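PDB 3H3E: metallo-beta-lactamase domain-containing protein from Thermotoga maritima, which is of uncharacterised function but binds zinc and belongs to the metallo-beta-lactamase superfamily of metal-dependent hydrolases. Local coordinates for residues 178-183 and 234-239. The protein carries 2 engineered substitutions. Residues are numbered along the deposited sequence; the frame is centred on the assembly and turned at random.
With ZN (zinc ion), chain B.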
ATOM      1  N   THR A 178      -0.246   3.381  -1.039  1.00 14.45           N
ATOM      2  CA  THR A 178       0.574   2.254  -1.452  1.00 12.30           C
ATOM      3  C   THR A 178       0.856   1.399  -0.235  1.00 12.55           C
ATOM      4  O   THR A 178       0.907   1.903   0.883  1.00 21.83           O
ATOM      5  CB  THR A 178       1.872   2.709  -2.160  1.00  7.14           C
ATOM      6  OG1 THR A 178       2.602   1.563  -2.584  1.00 36.55           O
ATOM      7  CG2 THR A 178       2.740   3.522  -1.247  1.00  7.53           C
ATOM      8  N   GLY A 179       0.996   0.098  -0.450  1.00 17.43           N
ATOM      9  CA  GLY A 179       1.203  -0.829   0.644  1.00 14.97           C
ATOM     10  C   GLY A 179       2.668  -0.949   0.969  1.00 17.61           C
ATOM     11  O   GLY A 179       3.094  -0.598   2.054  1.00 29.07           O
ATOM     12  N   CYS A 180       3.459  -1.426   0.020  1.00 18.37           N
ATOM     13  CA  CYS A 180       4.875  -1.615   0.283  1.00 22.10           C
ATOM     14  C   CYS A 180       5.797  -1.056  -0.811  1.00 24.61           C
ATOM     15  O   CYS A 180       6.982  -0.828  -0.579  1.00 37.72           O
ATOM     16  CB  CYS A 180       5.166  -3.097   0.567  1.00 20.36           C
ATOM     17  SG  CYS A 180       5.791  -3.421   2.205  1.00 33.87           S
ATOM     18  N   SER A 181       5.255  -0.840  -2.000  1.00 17.22           N
ATOM     19  CA  SER A 181       6.034  -0.291  -3.108  1.00 14.89           C
ATOM     20  C   SER A 181       7.257  -1.129  -3.446  1.00 19.45           C
ATOM     21  O   SER A 181       8.370  -0.629  -3.429  1.00 29.45           O
ATOM     22  CB  SER A 181       6.482   1.131  -2.795  1.00 19.11           C
ATOM     23  OG  SER A 181       5.383   1.941  -2.438  1.00 29.93           O
ATOM     24  N   HIS A 182       7.058  -2.393  -3.779  1.00 23.01           N
ATOM     25  CA  HIS A 182       8.180  -3.277  -4.075  1.00 22.35           C
ATOM     26  C   HIS A 182       8.794  -2.959  -5.431  1.00 19.88           C
ATOM     27  O   HIS A 182       9.980  -3.179  -5.673  1.00 21.34           O
ATOM     28  CB  HIS A 182       7.722  -4.731  -4.039  1.00 22.87           C
ATOM     29  CG  HIS A 182       7.587  -5.287  -2.654  1.00 23.13           C
ATOM     30  ND1 HIS A 182       8.674  -5.539  -1.845  1.00 17.59           N
ATOM     31  CD2 HIS A 182       6.496  -5.647  -1.939  1.00 20.89           C
ATOM     32  CE1 HIS A 182       8.257  -6.034  -0.693  1.00 17.81           C
ATOM     33  NE2 HIS A 182       6.940  -6.109  -0.724  1.00 18.26           N
ATOM     34  N   ARG A 183       7.967  -2.438  -6.319  1.00 17.84           N
ATOM     35  CA  ARG A 183       8.412  -2.118  -7.654  1.00 14.28           C
ATOM     36  C   ARG A 183       9.078  -0.754  -7.701  1.00 17.30           C
ATOM     37  O   ARG A 183       9.613  -0.369  -8.727  1.00 12.72           O
ATOM     38  CB  ARG A 183       7.242  -2.181  -8.622  1.00 13.15           C
ATOM     39  CG  ARG A 183       6.697  -3.589  -8.834  1.00  9.29           C
ATOM     40  CD  ARG A 183       6.078  -3.650 -10.218  1.00 16.61           C
ATOM     41  NE  ARG A 183       6.362  -4.916 -10.860  1.00 21.95           N
ATOM     42  CZ  ARG A 183       6.644  -5.053 -12.146  1.00 18.06           C
ATOM     43  NH1 ARG A 183       6.675  -3.998 -12.932  1.00 11.57           N
ATOM     44  NH2 ARG A 183       6.897  -6.251 -12.642  1.00 23.39           N
ATOM     45  N   PRO A 234       4.817   8.428   5.304  1.00 28.16           N
ATOM     46  CA  PRO A 234       5.494   7.138   5.115  1.00 24.84           C
ATOM     47  C   PRO A 234       5.223   6.162   6.253  1.00 26.26           C
ATOM     48  O   PRO A 234       5.491   6.486   7.410  1.00 38.33           O
ATOM     49  CB  PRO A 234       6.981   7.526   5.099  1.00 25.37           C
ATOM     50  CG  PRO A 234       7.027   9.038   5.251  1.00 22.80           C
ATOM     51  CD  PRO A 234       5.728   9.443   5.849  1.00 24.43           C
ATOM     52  N   CYS A 235       4.719   4.979   5.925  1.00 23.58           N
ATOM     53  CA  CYS A 235       4.335   4.004   6.941  1.00 27.23           C
ATOM     54  C   CYS A 235       5.080   2.687   6.796  1.00 29.66           C
ATOM     55  O   CYS A 235       5.826   2.510   5.844  1.00 33.57           O
ATOM     56  CB  CYS A 235       2.846   3.712   6.818  1.00 25.06           C
ATOM     57  SG  CYS A 235       1.810   5.143   6.683  1.00 34.88           S
ATOM     58  N   HIS A 236       4.870   1.772   7.745  1.00 28.15           N
ATOM     59  CA  HIS A 236       5.136   0.347   7.523  1.00 25.92           C
ATOM     60  C   HIS A 236       6.596   0.078   7.150  1.00 29.61           C
ATOM     61  O   HIS A 236       7.511   0.425   7.907  1.00 30.02           O
ATOM     62  CB  HIS A 236       4.169  -0.175   6.442  1.00 25.19           C
ATOM     63  CG  HIS A 236       4.144  -1.667   6.297  1.00 24.74           C
ATOM     64  ND1 HIS A 236       4.212  -2.524   7.374  1.00 18.56           N
ATOM     65  CD2 HIS A 236       4.031  -2.453   5.196  1.00 27.11           C
ATOM     66  CE1 HIS A 236       4.163  -3.774   6.937  1.00 27.61           C
ATOM     67  NE2 HIS A 236       4.057  -3.761   5.620  1.00 23.87           N
ATOM     68  N   CYS A 237       6.821  -0.514   5.978  1.00 46.14           N
ATOM     69  CA  CYS A 237       8.181  -0.876   5.554  1.00 57.12           C
ATOM     70  C   CYS A 237       9.217   0.269   5.500  1.00 55.87           C
ATOM     71  O   CYS A 237      10.411   0.032   5.658  1.00 56.66           O
ATOM     72  CB  CYS A 237       8.219  -1.727   4.250  1.00105.97           C
ATOM     73  SG  CYS A 237       6.762  -1.854   3.122  1.00 67.48           S
ATOM     74  N   THR A 238       8.756   1.500   5.319  1.00 47.49           N
ATOM     75  CA  THR A 238       9.628   2.602   4.910  1.00 35.71           C
ATOM     76  C   THR A 238      11.008   2.685   5.584  1.00 39.77           C
ATOM     77  O   THR A 238      12.025   2.592   4.912  1.00 45.76           O
ATOM     78  CB  THR A 238       8.897   3.947   4.976  1.00 29.81           C
ATOM     79  OG1 THR A 238       7.661   3.850   4.254  1.00 22.04           O
ATOM     80  CG2 THR A 238       9.752   5.032   4.354  1.00 33.96           C
ATOM     81  N   GLY A 239      11.054   2.870   6.896  1.00 38.51           N
ATOM     82  CA  GLY A 239      12.330   2.878   7.587  1.00 34.10           C
ATOM     83  C   GLY A 239      12.754   4.225   8.133  1.00 46.08           C
ATOM     84  O   GLY A 239      12.616   5.239   7.462  1.00 51.98           O
TER
HETATM   85 ZN    ZN B 256       5.494  -6.780   1.032  1.00 34.24          ZN
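C180 and C237 are joined by a disulfide, with SG to SG at 2.1 Å. It links the loop after strand 173-178 to the turn of residues 235-238. C237 is poorly ordered, so the exact shape of the bridge is uncertain.

H236 adds a sulfur-aromatic contact. With CG anti to the backbone N (chi1 -169°), the H236 ring is carried to the 178-183 loop, where it meets C180 SG. C180 SG lies 4.5 Å from the H236 ring centroid, at an oblique angle. The closest ring atom is H236 CD2, 3.6 Å from C180 SG. The G179 carbonyl meets the same carbon at the ring edge, with G179 O 3.8 Å from H236 CD2. H236 ND1 is hydrogen-bonded to D21.

Hydrogen bonds shape each segment separately. Residues 235-238 form a type II' beta turn. T238 OG1 donates to C235 O at 2.8 Å, tilted 22° from the carbonyl plane of C235. T238 N also donates to C235 O. In the other loop, T178 OG1 donates to S181 OG at 2.8 Å.

H182 is one of the three histidine ligands of the zinc ion, with H182 NE2 at 2.4 Å from the metal. H69 and H71 are the others. C180 SG stands near the zinc ion without being a ligand, and its side chain touches H69.

The chemistry implies a covalent tie between two loops at the metal site of the metallo-beta-lactamase fold. With C180 SG in the disulfide, it is not available as a thiolate ligand for the zinc ion.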